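Local coordinates for biotin protein ligase-like protein of unknown function (Silicibacter sp., PDB 3BFM) that is of unknown function but resembles biotin protein ligases, combining a biotin/lipoate ligase-like domain with a small, probably SH3-like C-terminal domain, at residues T13-G18 against A37-Y42; Q21-L26 against V41-T46; C71-Q76 against V89-N94; A102-L107 against L127-W132; E195-A200 against F213-R218. One frame throughout, in Å; residues are numbered along the deposited sequence.

Contact 1: T13-G18 against A37-Y42. With CA (calcium ion), chain C.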
# COMPACT_ATOMS: atom_id res chain seq x y z
N THR A 13 3.98 5.52 3.50
CA THR A 13 4.30 6.24 4.71
C THR A 13 5.49 7.08 4.37
O THR A 13 6.53 6.49 4.10
CB THR A 13 4.78 5.27 5.80
OG1 THR A 13 3.87 4.19 5.93
CG2 THR A 13 4.95 6.00 7.16
N GLY A 14 5.38 8.40 4.44
CA GLY A 14 6.52 9.27 4.25
C GLY A 14 7.30 9.51 5.52
O GLY A 14 6.72 9.70 6.59
N GLU A 15 8.63 9.49 5.42
CA GLU A 15 9.49 9.79 6.53
C GLU A 15 10.63 10.69 6.03
O GLU A 15 11.41 10.29 5.14
CB GLU A 15 10.06 8.50 7.09
CG GLU A 15 10.99 8.77 8.27
CD GLU A 15 11.32 7.54 9.08
OE1 GLU A 15 10.51 6.59 9.13
OE2 GLU A 15 12.42 7.56 9.70
N ALA A 16 10.72 11.90 6.55
CA ALA A 16 11.81 12.79 6.20
C ALA A 16 13.08 12.32 6.92
O ALA A 16 13.07 12.03 8.13
CB ALA A 16 11.49 14.25 6.56
N ALA A 17 14.20 12.32 6.18
CA ALA A 17 15.51 11.97 6.75
C ALA A 17 15.97 13.04 7.74
O ALA A 17 15.83 14.25 7.49
CB ALA A 17 16.55 11.82 5.62
N GLY A 18 16.46 12.57 8.87
CA GLY A 18 17.02 13.42 9.92
C GLY A 18 18.52 13.56 9.85
O GLY A 18 19.16 13.09 8.92
N ALA A 37 7.19 -2.90 3.68
CA ALA A 37 7.01 -2.22 2.42
C ALA A 37 6.11 -1.00 2.60
O ALA A 37 5.27 -0.95 3.49
CB ALA A 37 6.40 -3.17 1.40
N GLY A 38 6.33 0.01 1.76
CA GLY A 38 5.47 1.15 1.72
C GLY A 38 6.09 2.39 2.31
O GLY A 38 5.60 3.47 2.07
N LEU A 39 7.16 2.22 3.07
CA LEU A 39 7.95 3.36 3.53
C LEU A 39 8.61 4.09 2.37
O LEU A 39 9.27 3.44 1.52
CB LEU A 39 9.03 2.92 4.48
CG LEU A 39 9.94 3.99 5.07
CD1 LEU A 39 9.16 4.92 6.01
CD2 LEU A 39 11.12 3.32 5.81
N VAL A 40 8.46 5.40 2.39
CA VAL A 40 9.12 6.33 1.49
C VAL A 40 9.93 7.29 2.34
O VAL A 40 9.39 8.16 2.99
CB VAL A 40 8.14 7.14 0.59
CG1 VAL A 40 8.91 8.10 -0.34
CG2 VAL A 40 7.21 6.22 -0.18
N VAL A 41 11.24 7.11 2.34
CA VAL A 41 12.14 8.03 3.03
C VAL A 41 12.57 9.09 2.04
O VAL A 41 12.91 8.76 0.91
CB VAL A 41 13.39 7.31 3.55
CG1 VAL A 41 14.26 8.29 4.40
CG2 VAL A 41 13.01 6.07 4.34
N TYR A 42 12.55 10.35 2.44
CA TYR A 42 12.91 11.41 1.53
C TYR A 42 13.72 12.49 2.21
O TYR A 42 13.75 12.61 3.45
CB TYR A 42 11.65 11.98 0.85
CG TYR A 42 10.71 12.68 1.83
CD1 TYR A 42 10.86 14.01 2.11
CD2 TYR A 42 9.67 11.99 2.44
CE1 TYR A 42 10.03 14.65 2.97
CE2 TYR A 42 8.80 12.64 3.33
CZ TYR A 42 8.99 13.95 3.58
OH TYR A 42 8.17 14.61 4.48
CA CA C . 3.71 -0.38 5.28
O HOH W 1 3.80 1.95 4.64
O HOH W 2 2.93 -2.69 4.90
O HOH W 3 2.32 -0.30 3.27
O HOH W 4 5.90 0.34 6.13
O HOH W 5 3.72 -1.40 7.53
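The Y42 ring turns one face to A16: A16 CA stands 4.0 Å from the ring centroid, over the middle of that face, in a CH-pi contact. Y42 CG sits between the backbone N and the carbonyl carbon (chi1 65°). The ring lies against strand 13-16 and also meets A16 CB, 3.9 Å from Y42 CE1. It passes close to the backbone of G14 as well, where a CB would come tight against Y42 CE2. On the other face of the sheet E15, L39 and V41 project together. E15 is extended, its CG anti to the backbone N (chi1 180°), and its chain passes obliquely over L39, whose CD1 lies 3.8 Å from E15 OE1; the carboxylate itself is engaged by K30 of helix 23-32 in a salt bridge. V41 CG1 rests 3.6 Å from E15 O.

Five backbone bonds join the strands, running from T13 N to G38 O (3.0 Å) through to A17 N and Y42 O (2.8 Å). Beyond the first of them, T13 OG1 is hydrogen-bonded to a water at 2.6 Å that is also a ligand of a calcium ion. A37 O binds this ion directly, and A37 O of the second subunit does so as well, which places this end of the strand pair at the dimer interface. Strands 13-16 and 39-44 run parallel and are bridged by helix 23-32, a beta-alpha-beta unit at the edge of the mixed sheet of the ligase-like domain.

Contact 2: Q21-L26 against V41-T46. With CA (calcium ion), chain B.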
# COMPACT_ATOMS: atom_id res chain seq x y z
N GLN A 21 21.31 11.03 8.52
CA GLN A 21 20.58 10.08 7.69
C GLN A 21 20.44 10.57 6.23
O GLN A 21 20.18 11.77 5.96
CB GLN A 21 19.18 9.86 8.25
CG GLN A 21 19.09 9.44 9.74
CD GLN A 21 17.65 9.37 10.32
OE1 GLN A 21 16.75 10.15 9.97
NE2 GLN A 21 17.45 8.42 11.24
N ASP A 22 20.59 9.65 5.26
CA ASP A 22 20.20 9.92 3.88
C ASP A 22 19.18 8.86 3.46
O ASP A 22 19.22 7.74 4.00
CB ASP A 22 21.40 9.91 2.91
CG ASP A 22 22.48 10.93 3.28
OD1 ASP A 22 22.16 12.04 3.76
OD2 ASP A 22 23.66 10.58 3.10
N PRO A 23 18.26 9.21 2.56
CA PRO A 23 17.14 8.29 2.25
C PRO A 23 17.48 6.85 1.84
O PRO A 23 16.93 5.91 2.43
CB PRO A 23 16.39 9.04 1.15
CG PRO A 23 16.62 10.47 1.48
CD PRO A 23 18.08 10.49 1.88
N PHE A 24 18.39 6.66 0.89
CA PHE A 24 18.64 5.31 0.36
C PHE A 24 19.27 4.48 1.49
O PHE A 24 18.78 3.38 1.78
CB PHE A 24 19.54 5.39 -0.86
CG PHE A 24 19.83 4.04 -1.51
CD1 PHE A 24 18.79 3.35 -2.14
CD2 PHE A 24 21.09 3.49 -1.50
CE1 PHE A 24 19.02 2.16 -2.78
CE2 PHE A 24 21.32 2.25 -2.11
CZ PHE A 24 20.29 1.59 -2.72
N ASP A 25 20.31 5.01 2.13
CA ASP A 25 20.94 4.32 3.27
C ASP A 25 19.96 4.02 4.39
O ASP A 25 19.89 2.87 4.87
CB ASP A 25 22.08 5.16 3.84
CG ASP A 25 22.83 4.45 4.97
OD1 ASP A 25 23.77 3.70 4.66
OD2 ASP A 25 22.47 4.65 6.16
N LEU A 26 19.18 5.03 4.79
CA LEU A 26 18.22 4.88 5.88
C LEU A 26 17.13 3.86 5.55
O LEU A 26 16.75 3.03 6.39
CB LEU A 26 17.58 6.23 6.23
CG LEU A 26 16.62 6.19 7.44
CD1 LEU A 26 17.37 5.63 8.66
CD2 LEU A 26 15.99 7.56 7.71
N VAL A 41 11.24 7.11 2.34
CA VAL A 41 12.14 8.03 3.03
C VAL A 41 12.57 9.09 2.04
O VAL A 41 12.91 8.76 0.91
CB VAL A 41 13.39 7.31 3.55
CG1 VAL A 41 14.26 8.29 4.40
CG2 VAL A 41 13.01 6.07 4.34
N TYR A 42 12.55 10.35 2.44
CA TYR A 42 12.91 11.41 1.53
C TYR A 42 13.72 12.49 2.21
O TYR A 42 13.75 12.61 3.45
CB TYR A 42 11.65 11.98 0.85
CG TYR A 42 10.71 12.68 1.83
CD1 TYR A 42 10.86 14.01 2.11
CD2 TYR A 42 9.67 11.99 2.44
CE1 TYR A 42 10.03 14.65 2.97
CE2 TYR A 42 8.80 12.64 3.33
CZ TYR A 42 8.99 13.95 3.58
OH TYR A 42 8.17 14.61 4.48
N GLU A 43 14.40 13.28 1.39
CA GLU A 43 15.21 14.40 1.88
C GLU A 43 15.23 15.41 0.76
O GLU A 43 15.72 15.09 -0.34
CB GLU A 43 16.63 13.92 2.23
CG GLU A 43 17.47 14.96 2.88
CD GLU A 43 18.69 14.42 3.61
OE1 GLU A 43 19.20 13.29 3.35
OE2 GLU A 43 19.23 15.18 4.42
N LEU A 44 14.63 16.58 1.01
CA LEU A 44 14.56 17.65 0.03
C LEU A 44 15.45 18.81 0.44
O LEU A 44 15.40 19.30 1.59
CB LEU A 44 13.11 18.17 -0.13
CG LEU A 44 12.18 17.51 -1.16
CD1 LEU A 44 11.60 16.21 -0.61
CD2 LEU A 44 11.06 18.47 -1.54
N GLY A 45 16.28 19.26 -0.49
CA GLY A 45 17.01 20.52 -0.37
C GLY A 45 16.62 21.40 -1.52
O GLY A 45 15.84 21.02 -2.38
N THR A 46 17.17 22.61 -1.56
CA THR A 46 16.91 23.48 -2.66
C THR A 46 17.59 22.95 -3.94
O THR A 46 17.11 23.22 -5.02
CB THR A 46 17.39 24.91 -2.33
OG1 THR A 46 18.79 24.89 -2.04
CG2 THR A 46 16.68 25.41 -1.08
CA CA B . 21.02 13.71 4.96
O HOH W 6 20.31 14.56 7.05
O HOH W 7 23.05 13.46 6.32
O HOH W 8 22.35 15.28 3.78
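Metal coordination carries the polar side of this contact: Q21, D22 and E43 converge on one calcium ion. Q21 contributes its main-chain O at 2.3 Å from the ion, D22 a single carboxylate oxygen, OD1, at 2.4 Å, and E43 grips it in bidentate fashion through OE1 at 2.5 Å and OE2 at 2.4 Å. Three waters bring the number of ligands to seven. The planes of the two carboxylates are 38° apart, and the ion lets D22 OD1 and E43 OE1 sit only 3.2 Å from each other, a spacing at which two negative oxygens would otherwise be expected to repel. E43 reaches the metal as an extended chain, its CG anti to the backbone N (chi1 -173°). The remaining D22 oxygen, OD2, has a long and weak ion pair with R50, while the side-chain OE1 of Q21 turns back to the backbone N of G18.

The site therefore spans two elements of the beta-alpha-beta unit, the turn leading into helix 23-32 and the strand 39-44 that follows it; D22 occupies the N-cap position of that helix, though its side chain makes no capping bond.

Apolar packing takes over inward from the metal. The P23 ring lies across the E43 chain at about a right angle, CG 3.5 Å from E43 CB, with P23 CD facing the same carboxylate that holds the ion. V41 is covered from the helix: its CG1 touches P23 CA and also L26 CD2, the latter at 3.8 Å, with the L26 and V41 side chains roughly perpendicular.

Contact 3: C71-Q76 against V89-N94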
# COMPACT_ATOMS: atom_id res chain seq x y z
N CYS A 71 10.39 1.45 -11.46
CA CYS A 71 10.45 2.77 -10.82
C CYS A 71 11.03 3.85 -11.76
O CYS A 71 10.79 5.05 -11.59
CB CYS A 71 11.26 2.69 -9.53
SG CYS A 71 10.35 1.74 -8.25
N GLY A 72 11.79 3.42 -12.77
CA GLY A 72 12.22 4.32 -13.82
C GLY A 72 11.07 4.78 -14.67
O GLY A 72 10.96 5.97 -14.98
N VAL A 73 10.19 3.86 -15.06
CA VAL A 73 8.97 4.21 -15.79
C VAL A 73 8.11 5.13 -14.92
O VAL A 73 7.54 6.14 -15.40
CB VAL A 73 8.16 2.97 -16.19
CG1 VAL A 73 6.85 3.37 -16.86
CG2 VAL A 73 8.96 2.04 -17.10
N GLY A 74 8.00 4.77 -13.65
CA GLY A 74 7.31 5.64 -12.69
C GLY A 74 7.82 7.08 -12.71
O GLY A 74 7.03 8.05 -12.73
N PHE A 75 9.14 7.23 -12.69
CA PHE A 75 9.76 8.55 -12.75
C PHE A 75 9.52 9.30 -14.05
O PHE A 75 9.21 10.50 -14.04
CB PHE A 75 11.26 8.46 -12.52
CG PHE A 75 11.94 9.78 -12.56
CD1 PHE A 75 11.86 10.63 -11.45
CD2 PHE A 75 12.59 10.24 -13.70
CE1 PHE A 75 12.46 11.86 -11.47
CE2 PHE A 75 13.17 11.50 -13.71
CZ PHE A 75 13.09 12.31 -12.59
N GLN A 76 9.72 8.62 -15.18
CA GLN A 76 9.43 9.26 -16.47
C GLN A 76 7.97 9.74 -16.53
O GLN A 76 7.71 10.86 -16.98
CB GLN A 76 9.75 8.32 -17.62
CG GLN A 76 9.58 8.97 -19.02
CD GLN A 76 8.13 9.05 -19.51
OE1 GLN A 76 7.26 8.29 -19.10
NE2 GLN A 76 7.89 9.98 -20.41
N VAL A 89 12.79 12.51 -21.11
CA VAL A 89 13.43 11.68 -20.10
C VAL A 89 13.79 10.31 -20.72
O VAL A 89 12.95 9.67 -21.35
CB VAL A 89 12.52 11.54 -18.87
CG1 VAL A 89 13.18 10.71 -17.84
CG2 VAL A 89 12.20 12.95 -18.30
N HIS A 90 15.04 9.89 -20.56
CA HIS A 90 15.43 8.52 -20.90
C HIS A 90 16.05 7.79 -19.71
O HIS A 90 16.64 8.41 -18.81
CB HIS A 90 16.41 8.51 -22.07
CG HIS A 90 15.82 8.99 -23.35
ND1 HIS A 90 16.12 10.22 -23.90
CD2 HIS A 90 14.93 8.41 -24.19
CE1 HIS A 90 15.45 10.37 -25.03
NE2 HIS A 90 14.71 9.28 -25.23
N LEU A 91 15.92 6.48 -19.74
CA LEU A 91 16.35 5.60 -18.66
C LEU A 91 17.52 4.74 -19.09
O LEU A 91 17.43 4.01 -20.08
CB LEU A 91 15.19 4.70 -18.23
CG LEU A 91 13.87 5.35 -17.80
CD1 LEU A 91 12.76 4.26 -17.60
CD2 LEU A 91 14.08 6.23 -16.53
N ASP A 92 18.63 4.81 -18.37
CA ASP A 92 19.71 3.88 -18.61
C ASP A 92 19.41 2.52 -17.95
O ASP A 92 18.78 2.39 -16.88
CB ASP A 92 21.03 4.46 -18.12
CG ASP A 92 22.25 3.73 -18.65
OD1 ASP A 92 22.37 2.51 -18.40
OD2 ASP A 92 23.10 4.42 -19.29
N TRP A 93 19.93 1.46 -18.58
CA TRP A 93 19.75 0.11 -18.06
C TRP A 93 20.25 0.01 -16.61
O TRP A 93 19.65 -0.68 -15.77
CB TRP A 93 20.53 -0.85 -18.96
CG TRP A 93 20.52 -2.24 -18.51
CD1 TRP A 93 19.56 -3.16 -18.70
CD2 TRP A 93 21.56 -2.89 -17.78
NE1 TRP A 93 19.91 -4.34 -18.11
CE2 TRP A 93 21.13 -4.20 -17.52
CE3 TRP A 93 22.78 -2.47 -17.28
CZ2 TRP A 93 21.92 -5.11 -16.82
CZ3 TRP A 93 23.55 -3.35 -16.58
CH2 TRP A 93 23.13 -4.66 -16.36
N ASN A 94 21.34 0.71 -16.33
CA ASN A 94 22.00 0.69 -14.99
C ASN A 94 21.36 1.58 -13.95
O ASN A 94 21.83 1.64 -12.82
CB ASN A 94 23.49 0.99 -15.08
CG ASN A 94 23.82 2.43 -15.48
OD1 ASN A 94 22.99 3.35 -15.44
ND2 ASN A 94 25.04 2.60 -15.97
O HOH W 9 10.30 11.39 -22.00
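Helix 67-82 packs on the edge strand 89-91 of the mixed sheet, where L91 and V89 point at the residues G72, F75 and Q76. The two run almost exactly antiparallel, at 175°, with their axes 8.9 Å apart. L91 straddles the helix backbone at G72: CD1 comes within 3.4 Å of G72 C, and CD2 lies 3.5 Å from G72 O. A glycine suits this close approach, since a CB there would be directed at the leucine. V73 CG2 reaches the same methyl, CD1, more loosely.

The contact is helix-on-sheet packing in the buried core of the ligase-like domain, and F75 also rests on L127 and L129 farther into the sheet. One turn along from G72, V89 fits between two helix side chains. V89 CG1 meets the F75 ring at its edge, 4.2 Å from CE2, while V89 CB lies 3.9 Å from Q76 CG. The Q76 chain bends at chi2 (-80°), and its NE2 donates to a water at 3.2 Å. That same water accepts from V89 N at 2.9 Å, giving the edge strand a water-mediated polar link to the helix.

Contact 4: A102-L107 against L127-W132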
# COMPACT_ATOMS: atom_id res chain seq x y z
N ALA A 102 21.20 14.44 -21.28
CA ALA A 102 22.26 14.64 -20.31
C ALA A 102 22.00 13.90 -19.01
O ALA A 102 20.88 13.88 -18.50
CB ALA A 102 22.43 16.11 -20.01
N ARG A 103 23.06 13.32 -18.47
CA ARG A 103 23.02 12.60 -17.20
C ARG A 103 22.58 13.55 -16.11
O ARG A 103 23.14 14.63 -15.97
CB ARG A 103 24.38 12.03 -16.87
CG ARG A 103 24.49 11.31 -15.56
CD ARG A 103 23.53 10.05 -15.41
NE ARG A 103 23.67 9.59 -14.04
CZ ARG A 103 24.65 8.83 -13.58
NH1 ARG A 103 25.57 8.31 -14.39
NH2 ARG A 103 24.71 8.58 -12.29
N CYS A 104 21.54 13.15 -15.38
CA CYS A 104 20.85 14.04 -14.45
C CYS A 104 20.19 13.14 -13.41
O CYS A 104 19.01 12.85 -13.49
CB CYS A 104 19.81 14.87 -15.17
SG CYS A 104 18.99 16.13 -14.11
N GLY A 105 21.01 12.64 -12.51
CA GLY A 105 20.50 11.77 -11.44
C GLY A 105 20.51 10.30 -11.76
O GLY A 105 20.99 9.84 -12.80
N ARG A 106 19.96 9.53 -10.84
CA ARG A 106 19.99 8.07 -11.00
C ARG A 106 19.03 7.43 -10.04
O ARG A 106 18.67 8.01 -8.99
CB ARG A 106 21.37 7.52 -10.73
CG ARG A 106 21.82 7.82 -9.39
CD ARG A 106 23.12 7.16 -9.00
NE ARG A 106 23.47 7.63 -7.66
CZ ARG A 106 24.55 7.22 -6.98
NH1 ARG A 106 25.38 6.31 -7.50
NH2 ARG A 106 24.78 7.72 -5.76
N LEU A 107 18.59 6.25 -10.43
CA LEU A 107 17.91 5.32 -9.56
C LEU A 107 18.88 4.25 -9.09
O LEU A 107 19.64 3.70 -9.90
CB LEU A 107 16.75 4.65 -10.27
CG LEU A 107 15.54 5.53 -10.60
CD1 LEU A 107 14.66 4.82 -11.69
CD2 LEU A 107 14.72 5.84 -9.37
N LEU A 127 15.99 7.21 -5.45
CA LEU A 127 16.09 8.24 -6.46
C LEU A 127 17.04 9.33 -5.93
O LEU A 127 16.93 9.74 -4.76
CB LEU A 127 14.68 8.82 -6.71
CG LEU A 127 14.62 10.05 -7.61
CD1 LEU A 127 15.13 9.69 -9.04
CD2 LEU A 127 13.20 10.70 -7.67
N ASP A 128 18.01 9.73 -6.76
CA ASP A 128 18.81 10.92 -6.48
C ASP A 128 18.67 11.84 -7.71
O ASP A 128 18.97 11.43 -8.83
CB ASP A 128 20.26 10.56 -6.24
CG ASP A 128 20.51 9.93 -4.86
OD1 ASP A 128 20.06 8.80 -4.60
OD2 ASP A 128 21.21 10.57 -4.05
N LEU A 129 18.19 13.06 -7.51
CA LEU A 129 17.96 13.95 -8.61
C LEU A 129 18.50 15.34 -8.27
O LEU A 129 18.00 15.99 -7.32
CB LEU A 129 16.46 14.02 -8.95
CG LEU A 129 15.98 14.84 -10.14
CD1 LEU A 129 16.37 14.13 -11.45
CD2 LEU A 129 14.44 15.11 -10.15
N PRO A 130 19.50 15.78 -9.04
CA PRO A 130 19.94 17.16 -8.88
C PRO A 130 18.95 18.16 -9.43
O PRO A 130 18.44 17.98 -10.50
CB PRO A 130 21.23 17.19 -9.68
CG PRO A 130 21.09 16.15 -10.71
CD PRO A 130 20.26 15.07 -10.09
N LEU A 131 18.70 19.22 -8.66
CA LEU A 131 17.73 20.24 -9.05
C LEU A 131 18.46 21.46 -9.60
O LEU A 131 18.07 21.97 -10.63
CB LEU A 131 16.89 20.61 -7.85
CG LEU A 131 16.05 19.47 -7.27
CD1 LEU A 131 15.31 20.00 -6.01
CD2 LEU A 131 15.07 18.89 -8.26
N TRP A 132 19.50 21.91 -8.91
CA TRP A 132 20.45 22.90 -9.43
C TRP A 132 21.83 22.27 -9.46
O TRP A 132 22.12 21.37 -8.68
CB TRP A 132 20.52 24.09 -8.51
CG TRP A 132 19.24 24.85 -8.44
CD1 TRP A 132 18.45 25.00 -7.35
CD2 TRP A 132 18.63 25.61 -9.49
NE1 TRP A 132 17.39 25.78 -7.66
CE2 TRP A 132 17.47 26.17 -8.97
CE3 TRP A 132 18.95 25.88 -10.83
CZ2 TRP A 132 16.60 26.97 -9.74
CZ3 TRP A 132 18.10 26.66 -11.59
CH2 TRP A 132 16.94 27.20 -11.04
O HOH W 10 19.85 6.89 -6.19
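R106 and D128 form an antiparallel hydrogen-bonded pair between strands 102-111 and 123-130, R106 N giving to D128 O and D128 N to R106 O, each at 2.9 Å; L107 and L127 make the non-hydrogen-bonded pair that follows.

L107 and L127 meet at an oblique angle on one face of the hairpin, CD2 of L107 lying 3.9 Å from CD1 of L127, and both also touch W163 of helix 156-175. At the other end, P130 closes over the backbone of G105, its CD 3.5 Å from G105 N, while the thiol of C104 rests against the ring, SG 4.0 Å from P130 CG. L129 CD1 comes to 3.6 Å from C104 O. G105 has its CA 3.0 Å from D128 O; a CB here would clash with that oxygen and press on P130 CD, and the positive phi (91°) itself calls for glycine.

R106 and D128 share the opposite face of the sheet from the leucines. R106 NE stays 4.7 Å from D128 OD1, its charge close by but not in contact, whereas R108 forms a salt bridge with D128 OD1. The chemistry is thus divided: two main-chain bonds and hydrocarbon packing hold the strands together, the carboxylate of D128 probably balances part of the positive charge of the arginines beside it, and C104 O is buried with no polar partner.

Contact 5: E195-A200 against F213-R218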
# COMPACT_ATOMS: atom_id res chain seq x y z
N GLU A 195 22.69 0.94 -29.78
CA GLU A 195 23.96 1.65 -29.90
C GLU A 195 25.12 0.97 -29.16
O GLU A 195 24.93 0.05 -28.37
CB GLU A 195 23.79 3.08 -29.39
CG GLU A 195 22.56 3.84 -29.95
CD GLU A 195 22.64 4.17 -31.45
OE1 GLU A 195 23.70 3.95 -32.09
OE2 GLU A 195 21.63 4.66 -32.00
N ALA A 196 26.34 1.44 -29.41
CA ALA A 196 27.52 0.92 -28.75
C ALA A 196 27.43 1.11 -27.25
O ALA A 196 26.86 2.09 -26.78
CB ALA A 196 28.77 1.62 -29.28
N ARG A 197 28.02 0.20 -26.49
CA ARG A 197 27.91 0.21 -25.04
C ARG A 197 29.06 -0.58 -24.44
O ARG A 197 29.46 -1.58 -25.01
CB ARG A 197 26.60 -0.46 -24.66
CG ARG A 197 26.36 -0.65 -23.19
CD ARG A 197 25.82 0.62 -22.63
NE ARG A 197 25.74 0.57 -21.18
CZ ARG A 197 24.80 1.18 -20.47
NH1 ARG A 197 23.84 1.87 -21.08
NH2 ARG A 197 24.81 1.07 -19.14
N THR A 198 29.59 -0.10 -23.31
CA THR A 198 30.51 -0.87 -22.49
C THR A 198 29.83 -1.13 -21.15
O THR A 198 29.22 -0.23 -20.59
CB THR A 198 31.85 -0.11 -22.29
OG1 THR A 198 32.43 0.19 -23.57
CG2 THR A 198 32.85 -0.95 -21.46
N GLU A 199 29.89 -2.35 -20.66
CA GLU A 199 29.21 -2.71 -19.43
C GLU A 199 29.90 -3.92 -18.83
O GLU A 199 30.28 -4.84 -19.56
CB GLU A 199 27.75 -3.05 -19.73
CG GLU A 199 26.88 -3.27 -18.50
CD GLU A 199 26.70 -2.01 -17.67
OE1 GLU A 199 26.35 -0.96 -18.24
OE2 GLU A 199 26.91 -2.08 -16.44
N ALA A 200 30.10 -3.89 -17.51
CA ALA A 200 30.76 -5.00 -16.80
C ALA A 200 32.03 -5.49 -17.51
O ALA A 200 32.25 -6.69 -17.62
CB ALA A 200 29.79 -6.14 -16.62
N PHE A 213 15.19 -8.49 -17.58
CA PHE A 213 15.83 -7.19 -17.82
C PHE A 213 17.34 -7.27 -17.81
O PHE A 213 17.99 -6.26 -17.62
CB PHE A 213 15.32 -6.09 -16.87
CG PHE A 213 13.92 -5.64 -17.14
CD1 PHE A 213 13.65 -4.58 -18.00
CD2 PHE A 213 12.86 -6.25 -16.48
CE1 PHE A 213 12.31 -4.17 -18.20
CE2 PHE A 213 11.56 -5.85 -16.69
CZ PHE A 213 11.28 -4.82 -17.55
N GLY A 214 17.88 -8.46 -18.06
CA GLY A 214 19.33 -8.64 -18.25
C GLY A 214 19.74 -8.07 -19.60
O GLY A 214 18.98 -8.17 -20.56
N MSE A 215 20.88 -7.41 -19.65
CA MSE A 215 21.31 -6.75 -20.89
C MSE A 215 21.87 -7.77 -21.85
O MSE A 215 22.74 -8.56 -21.48
CB MSE A 215 22.41 -5.74 -20.62
CG MSE A 215 22.99 -5.08 -21.85
SE MSE A 215 24.35 -3.80 -21.50
CE MSE A 215 23.10 -2.36 -20.87
N LEU A 216 21.41 -7.68 -23.08
CA LEU A 216 21.98 -8.43 -24.18
C LEU A 216 22.96 -7.51 -24.89
O LEU A 216 22.57 -6.54 -25.53
CB LEU A 216 20.86 -8.92 -25.12
CG LEU A 216 19.85 -9.87 -24.45
CD1 LEU A 216 18.52 -9.84 -25.14
CD2 LEU A 216 20.44 -11.26 -24.42
N LEU A 217 24.24 -7.84 -24.80
CA LEU A 217 25.33 -7.03 -25.34
C LEU A 217 26.06 -7.87 -26.40
O LEU A 217 26.71 -8.87 -26.09
CB LEU A 217 26.28 -6.62 -24.23
CG LEU A 217 27.35 -5.57 -24.52
CD1 LEU A 217 26.71 -4.27 -24.94
CD2 LEU A 217 28.26 -5.36 -23.29
N ARG A 218 25.89 -7.46 -27.64
CA ARG A 218 26.44 -8.21 -28.79
C ARG A 218 27.75 -7.63 -29.26
O ARG A 218 27.82 -6.47 -29.74
CB ARG A 218 25.40 -8.26 -29.89
CG ARG A 218 25.77 -9.24 -31.00
CD ARG A 218 24.51 -9.61 -31.75
NE ARG A 218 23.72 -10.56 -30.96
CZ ARG A 218 22.50 -10.97 -31.27
NH1 ARG A 218 21.87 -10.51 -32.36
NH2 ARG A 218 21.90 -11.81 -30.46
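The guanidinium of R197 has the terminal methyl of M215, a selenomethionine, over the centre of one face, CE standing 3.9 Å from R197 CZ. From within its own strand, E199 holds the same group in a salt bridge: R197 NH2 donates to E199 OE1 at 2.7 Å, with the oxygen tilted 16° out of the guanidinium plane, while the bond from NE is weak. R197 NH2 is further paired with D92.

The selenium of M215 lies against E199, 3.9 Å from E199 CB. A bend at chi3 (-76°) carries CE away from that residue and onto the guanidinium face of R197, so one side chain serves both charged neighbours with apolar atoms. Strands 196-199 and 215-218 of the C-terminal domain, probably SH3-like, are not paired with each other but cross at 115° with axes 8.3 Å apart, although backbone bonds link E195 to F206 and R197 to G204.

L217 completes the interface. Its CD1 meets R197 CB at 3.8 Å, the two side chains crossing at about a right angle, and its CD2 approaches E199 CB at 4.3 Å. F206 of strand 205-209, which neighbours 215-218, packs on both R197 and M215.

How the contacts relate
From the N terminus, contact 1 pairs strands 13-16 and 39-44, and contact 2 sets the start of the intervening helix on that second strand; both close on strand 39-44, where they share V41 and Y42, contact 2 spanning the shorter loop. Contacts 3, 4 and 5 then close their loops in series. Contact 3 lays helix 67-82 on one edge strand of the mixed sheet whose other edge strand is in contact 1, and contact 4 closes a central hairpin. G72 and F75 pack on L107, L127 and L129, joining contacts 3 and 4, while G45-T46 meet L131-W132. Contact 5 lies in the C-terminal domain, tied to contact 3 by the D92-R197 salt bridge and W93 packing on M215.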